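Local coordinates for protein mandelate racemase/muconate lactonizing enzyme (Roseovarius nubinhibens, PDB 2QDD) that is of unknown specific function but binds magnesium and probably catalyses a reaction of the mandelate racemase/muconate lactonizing type within the enolase superfamily, at residues R7-H12 / G363-S368; S35-I40 / T47-G52; V135-S140 / Q159-H164; H292-G297 / A320-H325. All coordinates share one frame; numbering follows the deposited sequence. Where two conformers were deposited one is given.

Contact 1: R7-H12 / G363-S368; sequences RLTVFH and GRPVAS
Val10 N is the best-held polar atom here: one nearly straight hydrogen bond grips it, running to Ala367 O (3.0 Å, 171°). Val10 O in turn receives a more bent bond from Val366 N (3.0 Å, 137°), so Val366 and Ala367 both face Val10 and form a classic beta bulge. It lies where the C-terminal end of the chain joins the four-stranded antiparallel sheet of the N-terminal domain, strand 367-370 pairing with strand 5-22 at the sheet's edge. Val10 and Ala367 share one face, where their CB atoms are 4.2 Å apart and helix 64-78 packs on Val10 through Arg68 and Ile71. Val366 carries CG2 in the crowded position between its backbone N and carbonyl carbon, and this methyl meets Val10 CG1 obliquely at 3.9 Å. Thr9 and Ser368 occupy the other face; Thr9 CG2, anti to its backbone N, lies beside Pro365 CB at 3.7 Å, while Thr9 OG1 is hydrogen-bonded to Arg39 NH2. Next to them the Phe11 ring has Pro365 CB over one face and Gly363 O at its edge, and Phe11 CE1 touches Pro365 CD at 3.7 Å. An alanine in place of Phe11 would lose all these ring contacts and would probably leave the turn around Pro365 less firmly seated on the sheet. Beyond the bulge a water takes over the bridging: it accepts from His12 N at 2.8 Å and donates to Arg364 O.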
loop_
_atom_site.group_PDB
_atom_site.type_symbol
_atom_site.label_atom_id
_atom_site.label_comp_id
_atom_site.label_asym_id
_atom_site.label_seq_id
_atom_site.Cartn_x
_atom_site.Cartn_y
_atom_site.Cartn_z
ATOM N N ARG A 7 -37.275 25.063 28.153
ATOM C CA ARG A 7 -38.358 24.206 27.675
ATOM C C ARG A 7 -38.020 23.632 26.297
ATOM O O ARG A 7 -37.520 24.346 25.428
ATOM C CB ARG A 7 -39.657 25.010 27.590
ATOM C CG ARG A 7 -40.920 24.255 27.991
ATOM C CD ARG A 7 -41.848 25.107 28.865
ATOM N NE ARG A 7 -41.760 26.538 28.566
ATOM C CZ ARG A 7 -41.409 27.478 29.442
ATOM N NH1 ARG A 7 -41.354 28.747 29.060
ATOM N NH2 ARG A 7 -41.109 27.155 30.696
ATOM N N LEU A 8 -38.303 22.348 26.103
ATOM C CA LEU A 8 -38.319 21.754 24.771
ATOM C C LEU A 8 -39.716 21.260 24.438
ATOM O O LEU A 8 -40.310 20.498 25.200
ATOM C CB LEU A 8 -37.315 20.602 24.677
ATOM C CG LEU A 8 -35.900 20.846 25.214
ATOM C CD1 LEU A 8 -35.162 19.552 25.356
ATOM C CD2 LEU A 8 -35.125 21.772 24.324
ATOM N N THR A 9 -40.238 21.695 23.297
ATOM C CA THR A 9 -41.577 21.305 22.871
ATOM C C THR A 9 -41.528 20.645 21.504
ATOM O O THR A 9 -40.941 21.177 20.560
ATOM C CB THR A 9 -42.540 22.520 22.834
ATOM O OG1 THR A 9 -42.393 23.288 24.034
ATOM C CG2 THR A 9 -43.990 22.065 22.713
ATOM N N VAL A 10 -42.167 19.484 21.415
ATOM C CA VAL A 10 -42.102 18.621 20.243
ATOM C C VAL A 10 -43.472 18.637 19.558
ATOM O O VAL A 10 -44.499 18.469 20.211
ATOM C CB VAL A 10 -41.712 17.177 20.663
ATOM C CG1 VAL A 10 -41.646 16.244 19.467
ATOM C CG2 VAL A 10 -40.381 17.181 21.392
ATOM N N PHE A 11 -43.472 18.854 18.246
ATOM C CA PHE A 11 -44.685 18.818 17.437
ATOM C C PHE A 11 -44.532 17.735 16.384
ATOM O O PHE A 11 -43.418 17.402 15.992
ATOM C CB PHE A 11 -44.913 20.168 16.741
ATOM C CG PHE A 11 -45.127 21.318 17.689
ATOM C CD1 PHE A 11 -46.413 21.720 18.030
ATOM C CD2 PHE A 11 -44.045 22.006 18.233
ATOM C CE1 PHE A 11 -46.617 22.783 18.906
ATOM C CE2 PHE A 11 -44.241 23.066 19.112
ATOM C CZ PHE A 11 -45.529 23.456 19.446
ATOM N N HIS A 12 -45.652 17.190 15.925
ATOM C CA HIS A 12 -45.637 16.186 14.867
ATOM C C HIS A 12 -46.504 16.627 13.684
ATOM O O HIS A 12 -47.646 17.049 13.854
ATOM C CB HIS A 12 -46.061 14.811 15.411
ATOM C CG HIS A 12 -46.495 13.845 14.352
ATOM N ND1 HIS A 12 -47.779 13.353 14.277
ATOM C CD2 HIS A 12 -45.821 13.294 13.315
ATOM C CE1 HIS A 12 -47.877 12.535 13.244
ATOM N NE2 HIS A 12 -46.702 12.483 12.642
ATOM N N GLY A 363 -50.747 22.135 15.058
ATOM C CA GLY A 363 -51.489 21.202 15.894
ATOM C C GLY A 363 -51.047 21.271 17.340
ATOM O O GLY A 363 -50.274 22.151 17.724
ATOM N N ARG A 364 -51.550 20.341 18.145
ATOM C CA ARG A 364 -51.210 20.278 19.561
ATOM C C ARG A 364 -49.923 19.471 19.752
ATOM O O ARG A 364 -49.769 18.410 19.146
ATOM C CB ARG A 364 -52.364 19.658 20.355
ATOM C CG ARG A 364 -52.797 20.472 21.570
ATOM C CD ARG A 364 -52.299 19.841 22.864
ATOM N NE ARG A 364 -53.130 18.710 23.281
ATOM C CZ ARG A 364 -52.670 17.604 23.863
ATOM N NH1 ARG A 364 -51.373 17.456 24.108
ATOM N NH2 ARG A 364 -53.512 16.638 24.203
ATOM N N PRO A 365 -48.989 19.984 20.580
ATOM C CA PRO A 365 -47.730 19.311 20.911
ATOM C C PRO A 365 -47.899 17.872 21.387
ATOM O O PRO A 365 -48.783 17.587 22.201
ATOM C CB PRO A 365 -47.148 20.172 22.042
ATOM C CG PRO A 365 -48.240 21.098 22.456
ATOM C CD PRO A 365 -49.084 21.292 21.248
ATOM N N VAL A 366 -47.063 16.978 20.861
ATOM C CA VAL A 366 -47.109 15.564 21.228
ATOM C C VAL A 366 -46.307 15.276 22.499
ATOM O O VAL A 366 -46.574 14.293 23.195
ATOM C CB VAL A 366 -46.680 14.625 20.067
ATOM C CG1 VAL A 366 -47.693 14.685 18.926
ATOM C CG2 VAL A 366 -45.285 14.963 19.561
ATOM N N ALA A 367 -45.338 16.143 22.792
ATOM C CA ALA A 367 -44.564 16.082 24.035
ATOM C C ALA A 367 -44.037 17.462 24.413
ATOM O O ALA A 367 -43.898 18.342 23.558
ATOM C CB ALA A 367 -43.403 15.083 23.910
ATOM N N SER A 368 -43.743 17.631 25.701
ATOM C CA SER A 368 -43.182 18.867 26.244
ATOM C C SER A 368 -42.357 18.535 27.482
ATOM O O SER A 368 -42.726 17.653 28.261
ATOM C CB SER A 368 -44.301 19.842 26.615
ATOM O OG SER A 368 -43.774 21.117 26.934
HETATM O O HOH W 1 -48.296 17.913 16.695
#

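Contact 2: S35-I40 / T47-G52; sequences STYLRI and TGWGEG
Ser35 OG donates to Glu51 OE2 at 2.8 Å, reaching the oxygen from above the carboxylate plane. The other oxygen, Glu51 OE1, is hydrogen-bonded to Thr299 OG1 and Ala302 N, at the start of helix 300-311, and Thr299 OG1 also bonds Tyr37 OH. Six backbone hydrogen bonds, in the pairs Thr36-Gly52, Leu38-Gly50 and Ile40-Gly48, zip strands 29-42 and 47-52 into an antiparallel hairpin; the shortest joins Leu38 N to Gly50 O at 2.8 Å. At the Gly52 end a water accepts from Thr36 OG1 and donates to Gly52 O. Glu51 reaches out fully extended, its CG anti to the backbone N, and its CD lies 3.5 Å from Tyr37 CE2 with carboxylate and ring planes 58° apart. Tyr37 and Trp49 cross at about a right angle, Tyr37 CD1 meeting Trp49 CE3 at 4.1 Å. Next along this face, Arg39 runs beside Trp49: its CB sits over the six-membered ring in a CH-pi contact, 3.6 Å from the centroid, and its CD is 3.5 Å from Trp49 CZ2. A bend at chi3 (71°) then turns the guanidinium 76° from the indole plane. Gly48, Gly50 and Gly52 alternate with these large residues, on the face where helix 101-119 packs against Leu38 and Ile40. With the start of helix 300-311 and the donors Ser35 OG and Ala302 N around it, the Glu51 carboxylate is probably stabilised as the anion, which would make it a buried charge joining the hairpin to the barrel domain.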
loop_
_atom_site.group_PDB
_atom_site.type_symbol
_atom_site.label_atom_id
_atom_site.label_comp_id
_atom_site.label_asym_id
_atom_site.label_seq_id
_atom_site.Cartn_x
_atom_site.Cartn_y
_atom_site.Cartn_z
ATOM N N SER A 35 -42.812 14.411 9.928
ATOM C CA SER A 35 -41.915 15.482 10.327
ATOM C C SER A 35 -42.043 15.796 11.808
ATOM O O SER A 35 -43.134 15.761 12.369
ATOM C CB SER A 35 -42.188 16.742 9.511
ATOM O OG SER A 35 -41.230 17.741 9.794
ATOM N N THR A 36 -40.913 16.104 12.427
ATOM C CA THR A 36 -40.878 16.599 13.788
ATOM C C THR A 36 -40.387 18.042 13.757
ATOM O O THR A 36 -39.311 18.320 13.225
ATOM C CB THR A 36 -39.935 15.736 14.653
ATOM O OG1 THR A 36 -40.386 14.378 14.635
ATOM C CG2 THR A 36 -39.907 16.222 16.086
ATOM N N TYR A 37 -41.195 18.950 14.303
ATOM C CA TYR A 37 -40.736 20.290 14.689
ATOM C C TYR A 37 -40.366 20.312 16.166
ATOM O O TYR A 37 -41.074 19.756 17.004
ATOM C CB TYR A 37 -41.822 21.338 14.439
ATOM C CG TYR A 37 -41.869 21.927 13.043
ATOM C CD1 TYR A 37 -42.309 23.235 12.842
ATOM C CD2 TYR A 37 -41.493 21.180 11.921
ATOM C CE1 TYR A 37 -42.372 23.787 11.568
ATOM C CE2 TYR A 37 -41.548 21.724 10.642
ATOM C CZ TYR A 37 -41.989 23.029 10.473
ATOM O OH TYR A 37 -42.048 23.575 9.211
ATOM N N LEU A 38 -39.255 20.966 16.476
ATOM C CA LEU A 38 -38.833 21.148 17.849
ATOM C C LEU A 38 -38.695 22.635 18.159
ATOM O O LEU A 38 -38.097 23.382 17.384
ATOM C CB LEU A 38 -37.519 20.409 18.101
ATOM C CG LEU A 38 -36.806 20.631 19.436
ATOM C CD1 LEU A 38 -37.497 19.930 20.605
ATOM C CD2 LEU A 38 -35.383 20.177 19.312
ATOM N N ARG A 39 -39.270 23.055 19.284
ATOM C CA ARG A 39 -39.124 24.422 19.778
ATOM C C ARG A 39 -38.282 24.392 21.038
ATOM O O ARG A 39 -38.592 23.655 21.970
ATOM C CB ARG A 39 -40.498 25.042 20.078
ATOM C CG ARG A 39 -40.422 26.417 20.741
ATOM C CD ARG A 39 -41.788 27.022 21.000
ATOM N NE ARG A 39 -42.514 26.341 22.067
ATOM C CZ ARG A 39 -43.839 26.323 22.186
ATOM N NH1 ARG A 39 -44.603 26.953 21.297
ATOM N NH2 ARG A 39 -44.402 25.670 23.197
ATOM N N ILE A 40 -37.216 25.186 21.054
ATOM C CA ILE A 40 -36.388 25.346 22.246
ATOM C C ILE A 40 -36.588 26.741 22.836
ATOM O O ILE A 40 -36.269 27.749 22.194
ATOM C CB ILE A 40 -34.873 25.125 21.949
ATOM C CG1 ILE A 40 -34.634 23.745 21.319
ATOM C CG2 ILE A 40 -34.049 25.310 23.219
ATOM C CD1 ILE A 40 -33.180 23.285 21.341
ATOM N N THR A 47 -36.091 32.102 21.386
ATOM C CA THR A 47 -36.688 30.823 21.049
ATOM C C THR A 47 -36.158 30.382 19.674
ATOM O O THR A 47 -36.128 31.177 18.730
ATOM C CB THR A 47 -38.239 30.960 21.047
ATOM O OG1 THR A 47 -38.712 31.044 22.401
ATOM C CG2 THR A 47 -38.923 29.803 20.336
ATOM N N GLY A 48 -35.722 29.124 19.577
ATOM C CA GLY A 48 -35.251 28.556 18.308
ATOM C C GLY A 48 -36.107 27.402 17.829
ATOM O O GLY A 48 -36.696 26.682 18.635
ATOM N N TRP A 49 -36.179 27.230 16.513
ATOM C CA TRP A 49 -36.875 26.093 15.918
ATOM C C TRP A 49 -35.960 25.193 15.092
ATOM O O TRP A 49 -35.087 25.677 14.367
ATOM C CB TRP A 49 -38.050 26.566 15.070
ATOM C CG TRP A 49 -39.164 27.167 15.877
ATOM C CD1 TRP A 49 -39.228 28.444 16.364
ATOM C CD2 TRP A 49 -40.376 26.520 16.286
ATOM N NE1 TRP A 49 -40.403 28.631 17.049
ATOM C CE2 TRP A 49 -41.129 27.468 17.014
ATOM C CE3 TRP A 49 -40.904 25.236 16.099
ATOM C CZ2 TRP A 49 -42.384 27.172 17.556
ATOM C CZ3 TRP A 49 -42.152 24.940 16.644
ATOM C CH2 TRP A 49 -42.875 25.907 17.363
ATOM N N GLY A 50 -36.166 23.883 15.223
ATOM C CA GLY A 50 -35.544 22.892 14.343
ATOM C C GLY A 50 -36.540 21.905 13.758
ATOM O O GLY A 50 -37.609 21.683 14.329
ATOM N N GLU A 51 -36.182 21.318 12.613
ATOM C CA GLU A 51 -36.969 20.266 11.976
ATOM C C GLU A 51 -36.142 19.009 11.707
ATOM O O GLU A 51 -35.048 19.082 11.147
ATOM C CB GLU A 51 -37.575 20.762 10.660
ATOM C CG GLU A 51 -38.463 19.718 9.966
ATOM C CD GLU A 51 -39.047 20.200 8.656
ATOM O OE1 GLU A 51 -38.710 21.325 8.227
ATOM O OE2 GLU A 51 -39.841 19.446 8.053
ATOM N N GLY A 52 -36.674 17.856 12.095
ATOM C CA GLY A 52 -36.171 16.580 11.599
ATOM C C GLY A 52 -37.241 15.832 10.831
ATOM O O GLY A 52 -38.258 15.421 11.400
HETATM O O HOH W 2 -39.701 13.193 12.309
#

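Contact 3: V135-S140 / Q159-H164; sequences VPINSS and QGYRTH
Strand 135-141, helix 146-159 and strand 163-167 form the first beta-alpha-beta unit of the barrel domain, and this contact joins its two parallel strands. Ser139 makes the tight part. Its N donates to Thr163 O (2.9 Å, 162°), in the carbonyl plane, while its OG, in the crowded position between backbone N and carbonyl carbon, forms a short 2.6 Å hydrogen bond with His164 ND1 in the plane of the imidazole. Either atom could be the donor; the other ring nitrogen, His164 NE2, is bonded to His191 ND1. Ser139 CB lies over one face of the Tyr161 ring, 3.8 Å from its centroid, in a CH-pi contact. Tyr161 follows Gly160, the positive-phi residue of the Schellman motif that ends the helix, and so swings its ring back against the first strand. Asn138 CB touches Thr163 CB at 3.9 Å, and the Asn138 side chain lies about 7 Å from that of the magnesium ligand Glu220. The loose side is toward exposed Arg162, where a water takes the place of direct pairing, accepting from Arg162 N and donating to Ile137 O, which also meets the Tyr161 ring edge-on, 3.3 Å from CD2.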
loop_
_atom_site.group_PDB
_atom_site.type_symbol
_atom_site.label_atom_id
_atom_site.label_comp_id
_atom_site.label_asym_id
_atom_site.label_seq_id
_atom_site.Cartn_x
_atom_site.Cartn_y
_atom_site.Cartn_z
ATOM N N VAL A 135 -28.839 30.302 -4.585
ATOM C CA VAL A 135 -28.321 28.960 -4.824
ATOM C C VAL A 135 -29.206 28.284 -5.868
ATOM O O VAL A 135 -30.423 28.224 -5.690
ATOM C CB VAL A 135 -28.271 28.124 -3.505
ATOM C CG1 VAL A 135 -27.792 26.695 -3.771
ATOM C CG2 VAL A 135 -27.357 28.795 -2.478
ATOM N N PRO A 136 -28.597 27.782 -6.966
ATOM C CA PRO A 136 -29.322 27.011 -7.981
ATOM C C PRO A 136 -30.037 25.796 -7.392
ATOM O O PRO A 136 -29.511 25.137 -6.492
ATOM C CB PRO A 136 -28.213 26.565 -8.939
ATOM C CG PRO A 136 -27.151 27.579 -8.775
ATOM C CD PRO A 136 -27.172 27.921 -7.315
ATOM N N ILE A 137 -31.243 25.539 -7.884
ATOM C CA ILE A 137 -32.074 24.448 -7.404
ATOM C C ILE A 137 -32.157 23.422 -8.519
ATOM O O ILE A 137 -32.379 23.786 -9.673
ATOM C CB ILE A 137 -33.503 24.946 -7.004
ATOM C CG1 ILE A 137 -33.428 26.044 -5.936
ATOM C CG2 ILE A 137 -34.393 23.793 -6.521
ATOM C CD1 ILE A 137 -32.566 25.698 -4.716
ATOM N N ASN A 138 -31.961 22.148 -8.189
ATOM C CA ASN A 138 -32.098 21.099 -9.197
ATOM C C ASN A 138 -33.492 20.475 -9.316
ATOM O O ASN A 138 -34.223 20.365 -8.332
ATOM C CB ASN A 138 -30.985 20.043 -9.092
ATOM C CG ASN A 138 -31.130 19.154 -7.880
ATOM O OD1 ASN A 138 -31.825 18.136 -7.918
ATOM N ND2 ASN A 138 -30.464 19.524 -6.797
ATOM N N SER A 139 -33.849 20.077 -10.535
ATOM C CA SER A 139 -35.081 19.335 -10.792
ATOM C C SER A 139 -34.928 17.852 -10.485
ATOM O O SER A 139 -33.811 17.331 -10.433
ATOM C CB SER A 139 -35.508 19.505 -12.248
ATOM O OG SER A 139 -34.611 18.853 -13.130
ATOM N N SER A 140 -36.060 17.179 -10.295
ATOM C CA SER A 140 -36.092 15.730 -10.132
ATOM C C SER A 140 -36.812 15.085 -11.304
ATOM O O SER A 140 -38.008 15.311 -11.509
ATOM C CB SER A 140 -36.781 15.355 -8.826
ATOM O OG SER A 140 -36.220 16.071 -7.742
ATOM N N GLN A 159 -39.688 25.634 -16.546
ATOM C CA GLN A 159 -39.848 26.190 -15.200
ATOM C C GLN A 159 -38.596 26.927 -14.719
ATOM O O GLN A 159 -38.646 27.648 -13.718
ATOM C CB GLN A 159 -40.224 25.096 -14.197
ATOM C CG GLN A 159 -41.569 24.431 -14.452
ATOM C CD GLN A 159 -41.714 23.112 -13.714
ATOM O OE1 GLN A 159 -41.484 22.042 -14.279
ATOM N NE2 GLN A 159 -42.092 23.183 -12.443
ATOM N N GLY A 160 -37.480 26.734 -15.424
ATOM C CA GLY A 160 -36.248 27.483 -15.169
ATOM C C GLY A 160 -35.153 26.721 -14.436
ATOM O O GLY A 160 -34.154 27.315 -14.027
ATOM N N TYR A 161 -35.337 25.412 -14.270
ATOM C CA TYR A 161 -34.283 24.524 -13.766
ATOM C C TYR A 161 -33.151 24.365 -14.779
ATOM O O TYR A 161 -33.397 24.113 -15.956
ATOM C CB TYR A 161 -34.853 23.138 -13.465
ATOM C CG TYR A 161 -35.798 23.068 -12.292
ATOM C CD1 TYR A 161 -37.158 22.812 -12.485
ATOM C CD2 TYR A 161 -35.331 23.229 -10.985
ATOM C CE1 TYR A 161 -38.034 22.726 -11.405
ATOM C CE2 TYR A 161 -36.195 23.145 -9.898
ATOM C CZ TYR A 161 -37.545 22.892 -10.116
ATOM O OH TYR A 161 -38.401 22.811 -9.047
ATOM N N ARG A 162 -31.913 24.498 -14.314
ATOM C CA ARG A 162 -30.739 24.331 -15.175
ATOM C C ARG A 162 -29.868 23.151 -14.740
ATOM O O ARG A 162 -28.902 22.808 -15.414
ATOM C CB ARG A 162 -29.904 25.613 -15.216
ATOM C CG ARG A 162 -30.690 26.862 -15.562
ATOM C CD ARG A 162 -29.784 27.996 -15.985
ATOM N NE ARG A 162 -29.703 28.104 -17.439
ATOM C CZ ARG A 162 -28.609 27.861 -18.152
ATOM N NH1 ARG A 162 -27.484 27.493 -17.549
ATOM N NH2 ARG A 162 -28.640 27.990 -19.472
ATOM N N THR A 163 -30.212 22.544 -13.608
ATOM C CA THR A 163 -29.554 21.332 -13.137
ATOM C C THR A 163 -30.624 20.278 -12.886
ATOM O O THR A 163 -31.697 20.585 -12.376
ATOM C CB THR A 163 -28.726 21.592 -11.856
ATOM O OG1 THR A 163 -27.967 22.795 -12.015
ATOM C CG2 THR A 163 -27.757 20.435 -11.579
ATOM N N HIS A 164 -30.336 19.042 -13.281
ATOM C CA HIS A 164 -31.330 17.979 -13.293
ATOM C C HIS A 164 -30.770 16.713 -12.655
ATOM O O HIS A 164 -29.682 16.254 -13.005
ATOM C CB HIS A 164 -31.803 17.692 -14.725
ATOM C CG HIS A 164 -32.187 18.920 -15.490
ATOM N ND1 HIS A 164 -33.345 19.622 -15.238
ATOM C CD2 HIS A 164 -31.552 19.587 -16.483
ATOM C CE1 HIS A 164 -33.414 20.661 -16.050
ATOM N NE2 HIS A 164 -32.339 20.662 -16.816
HETATM O O HOH W 3 -31.482 25.105 -11.662
#

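Contact 4: H292-G297 / A320-H325; sequences HIEDVG and ASWLGH
His292 ND1 donates to Ala320 O (2.6 Å, 163°), the acceptor lying in the imidazole plane and offering a lone pair. One residue on, Ser321 OG donates to Ile293 O at 2.6 Å from above the carbonyl plane, and a water that accepts from Ile293 N donates back to Ser321 OG. Glu294, with CG in the crowded position between backbone N and carbonyl carbon, crosses Trp322 obliquely: OE1 is 3.5 Å from Trp322 CB and takes only a weak bond from Trp322 N. The indole, its CG anti to the backbone N, presents an edge to Asp295 O, 3.5 Å from CE3. A second water links Asp295 N to Trp322 O. Replacing His292 with an alanine would remove the bond to Ala320 O and would probably loosen the loop there. Farther out, His292 and Glu294 pair through their backbones with strand 263-266, and Ser321 with Pro136 and Asn138. The loop 320-325 thus lies between the seventh and first parallel strands, closing the modified TIM barrel of the enolase superfamily; the Glu294 side chain is about 6 Å from that of the magnesium ligand Asp243, at the strand ends that form the metal site.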
loop_
_atom_site.group_PDB
_atom_site.type_symbol
_atom_site.label_atom_id
_atom_site.label_comp_id
_atom_site.label_asym_id
_atom_site.label_seq_id
_atom_site.Cartn_x
_atom_site.Cartn_y
_atom_site.Cartn_z
ATOM N N HIS A 292 -23.275 19.031 -3.045
ATOM C CA HIS A 292 -24.698 19.388 -2.950
ATOM C C HIS A 292 -25.057 19.509 -1.477
ATOM O O HIS A 292 -24.798 18.600 -0.699
ATOM C CB HIS A 292 -25.602 18.321 -3.577
ATOM C CG HIS A 292 -25.428 18.156 -5.052
ATOM N ND1 HIS A 292 -26.049 18.969 -5.975
ATOM C CD2 HIS A 292 -24.723 17.252 -5.769
ATOM C CE1 HIS A 292 -25.723 18.583 -7.194
ATOM N NE2 HIS A 292 -24.917 17.542 -7.096
ATOM N N ILE A 293 -25.637 20.638 -1.089
ATOM C CA ILE A 293 -26.016 20.855 0.305
ATOM C C ILE A 293 -27.514 21.138 0.420
ATOM O O ILE A 293 -28.010 22.166 -0.047
ATOM C CB ILE A 293 -25.158 21.948 0.994
ATOM C CG1 ILE A 293 -23.661 21.586 0.918
ATOM C CG2 ILE A 293 -25.613 22.148 2.430
ATOM C CD1 ILE A 293 -22.718 22.568 1.592
ATOM N N GLU A 294 -28.211 20.198 1.050
ATOM C CA GLU A 294 -29.670 20.110 1.069
ATOM C C GLU A 294 -30.040 19.294 2.305
ATOM O O GLU A 294 -29.155 18.812 2.997
ATOM C CB GLU A 294 -30.167 19.407 -0.192
ATOM C CG GLU A 294 -29.588 18.008 -0.409
ATOM C CD GLU A 294 -29.713 17.551 -1.845
ATOM O OE1 GLU A 294 -29.263 18.288 -2.750
ATOM O OE2 GLU A 294 -30.271 16.454 -2.072
ATOM N N ASP A 295 -31.324 19.135 2.604
ATOM C CA ASP A 295 -31.687 18.134 3.598
ATOM C C ASP A 295 -32.435 16.948 3.004
ATOM O O ASP A 295 -32.721 16.918 1.802
ATOM C CB ASP A 295 -32.389 18.744 4.825
ATOM C CG ASP A 295 -32.073 17.985 6.131
ATOM O OD1 ASP A 295 -32.499 18.431 7.220
ATOM O OD2 ASP A 295 -31.405 16.929 6.069
ATOM N N VAL A 296 -32.723 15.969 3.858
ATOM C CA VAL A 296 -33.222 14.650 3.473
ATOM C C VAL A 296 -34.684 14.753 3.033
ATOM O O VAL A 296 -35.123 14.051 2.120
ATOM C CB VAL A 296 -33.070 13.654 4.661
ATOM C CG1 VAL A 296 -33.665 12.298 4.340
ATOM C CG2 VAL A 296 -31.607 13.500 5.036
ATOM N N GLY A 297 -35.425 15.647 3.679
ATOM C CA GLY A 297 -36.799 15.929 3.292
ATOM C C GLY A 297 -37.467 16.909 4.229
ATOM O O GLY A 297 -36.843 17.417 5.170
ATOM N N ALA A 320 -25.784 22.552 -7.117
ATOM C CA ALA A 320 -27.214 22.789 -6.903
ATOM C C ALA A 320 -27.754 22.190 -5.598
ATOM O O ALA A 320 -27.275 21.160 -5.133
ATOM C CB ALA A 320 -28.016 22.289 -8.090
ATOM N N SER A 321 -28.739 22.859 -5.007
ATOM C CA SER A 321 -29.476 22.321 -3.870
ATOM C C SER A 321 -30.793 21.708 -4.324
ATOM O O SER A 321 -31.298 22.016 -5.399
ATOM C CB SER A 321 -29.742 23.410 -2.833
ATOM O OG SER A 321 -28.568 23.725 -2.105
ATOM N N TRP A 322 -31.331 20.823 -3.497
ATOM C CA TRP A 322 -32.677 20.298 -3.659
ATOM C C TRP A 322 -33.540 20.915 -2.562
ATOM O O TRP A 322 -33.078 21.111 -1.434
ATOM C CB TRP A 322 -32.626 18.778 -3.529
ATOM C CG TRP A 322 -33.924 18.051 -3.666
ATOM C CD1 TRP A 322 -34.629 17.843 -4.809
ATOM C CD2 TRP A 322 -34.650 17.391 -2.618
ATOM N NE1 TRP A 322 -35.760 17.108 -4.541
ATOM C CE2 TRP A 322 -35.795 16.816 -3.203
ATOM C CE3 TRP A 322 -34.446 17.240 -1.240
ATOM C CZ2 TRP A 322 -36.737 16.097 -2.458
ATOM C CZ3 TRP A 322 -35.378 16.519 -0.500
ATOM C CH2 TRP A 322 -36.511 15.960 -1.113
ATOM N N LEU A 323 -34.782 21.246 -2.900
ATOM C CA LEU A 323 -35.738 21.734 -1.910
ATOM C C LEU A 323 -36.796 20.674 -1.634
ATOM O O LEU A 323 -37.552 20.288 -2.532
ATOM C CB LEU A 323 -36.387 23.039 -2.385
ATOM C CG LEU A 323 -35.838 24.408 -1.951
ATOM C CD1 LEU A 323 -34.364 24.408 -1.552
ATOM C CD2 LEU A 323 -36.117 25.449 -3.029
ATOM N N GLY A 324 -36.823 20.196 -0.392
ATOM C CA GLY A 324 -37.796 19.197 0.058
ATOM C C GLY A 324 -39.250 19.610 -0.102
ATOM O O GLY A 324 -40.081 18.807 -0.540
ATOM N N HIS A 325 -39.542 20.872 0.227
ATOM C CA HIS A 325 -40.915 21.370 0.315
ATOM C C HIS A 325 -41.621 21.482 -1.036
ATOM O O HIS A 325 -42.850 21.530 -1.097
ATOM C CB HIS A 325 -40.980 22.689 1.094
ATOM C CG HIS A 325 -40.373 23.857 0.381
ATOM N ND1 HIS A 325 -39.110 24.328 0.670
ATOM C CD2 HIS A 325 -40.859 24.661 -0.595
ATOM C CE1 HIS A 325 -38.840 25.365 -0.104
ATOM N NE2 HIS A 325 -39.886 25.585 -0.883
HETATM O O HOH W 4 -25.741 22.961 -2.876
HETATM O O HOH W 5 -32.890 21.210 1.206
#

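From the N terminus, residues 7-12 open contact 1, which closes only when 363-368 returns, so contacts 2, 3 and 4 all nest inside its loop. Those three follow in series without crossing: contact 2 closes a short hairpin, contact 3 a beta-alpha-beta unit, and contact 4 the excursion through helix 300-311. Contacts 1 and 2 share the N-terminal domain's sheet, where strands 5-22 and 29-42 are neighbours and Phe11 packs on Trp49. Contacts 3 and 4 meet in the barrel, where 135-140 pairs with Ser321. Contacts 2 and 4, from the two domains, come within about 5 Å at their nearest atoms without touching.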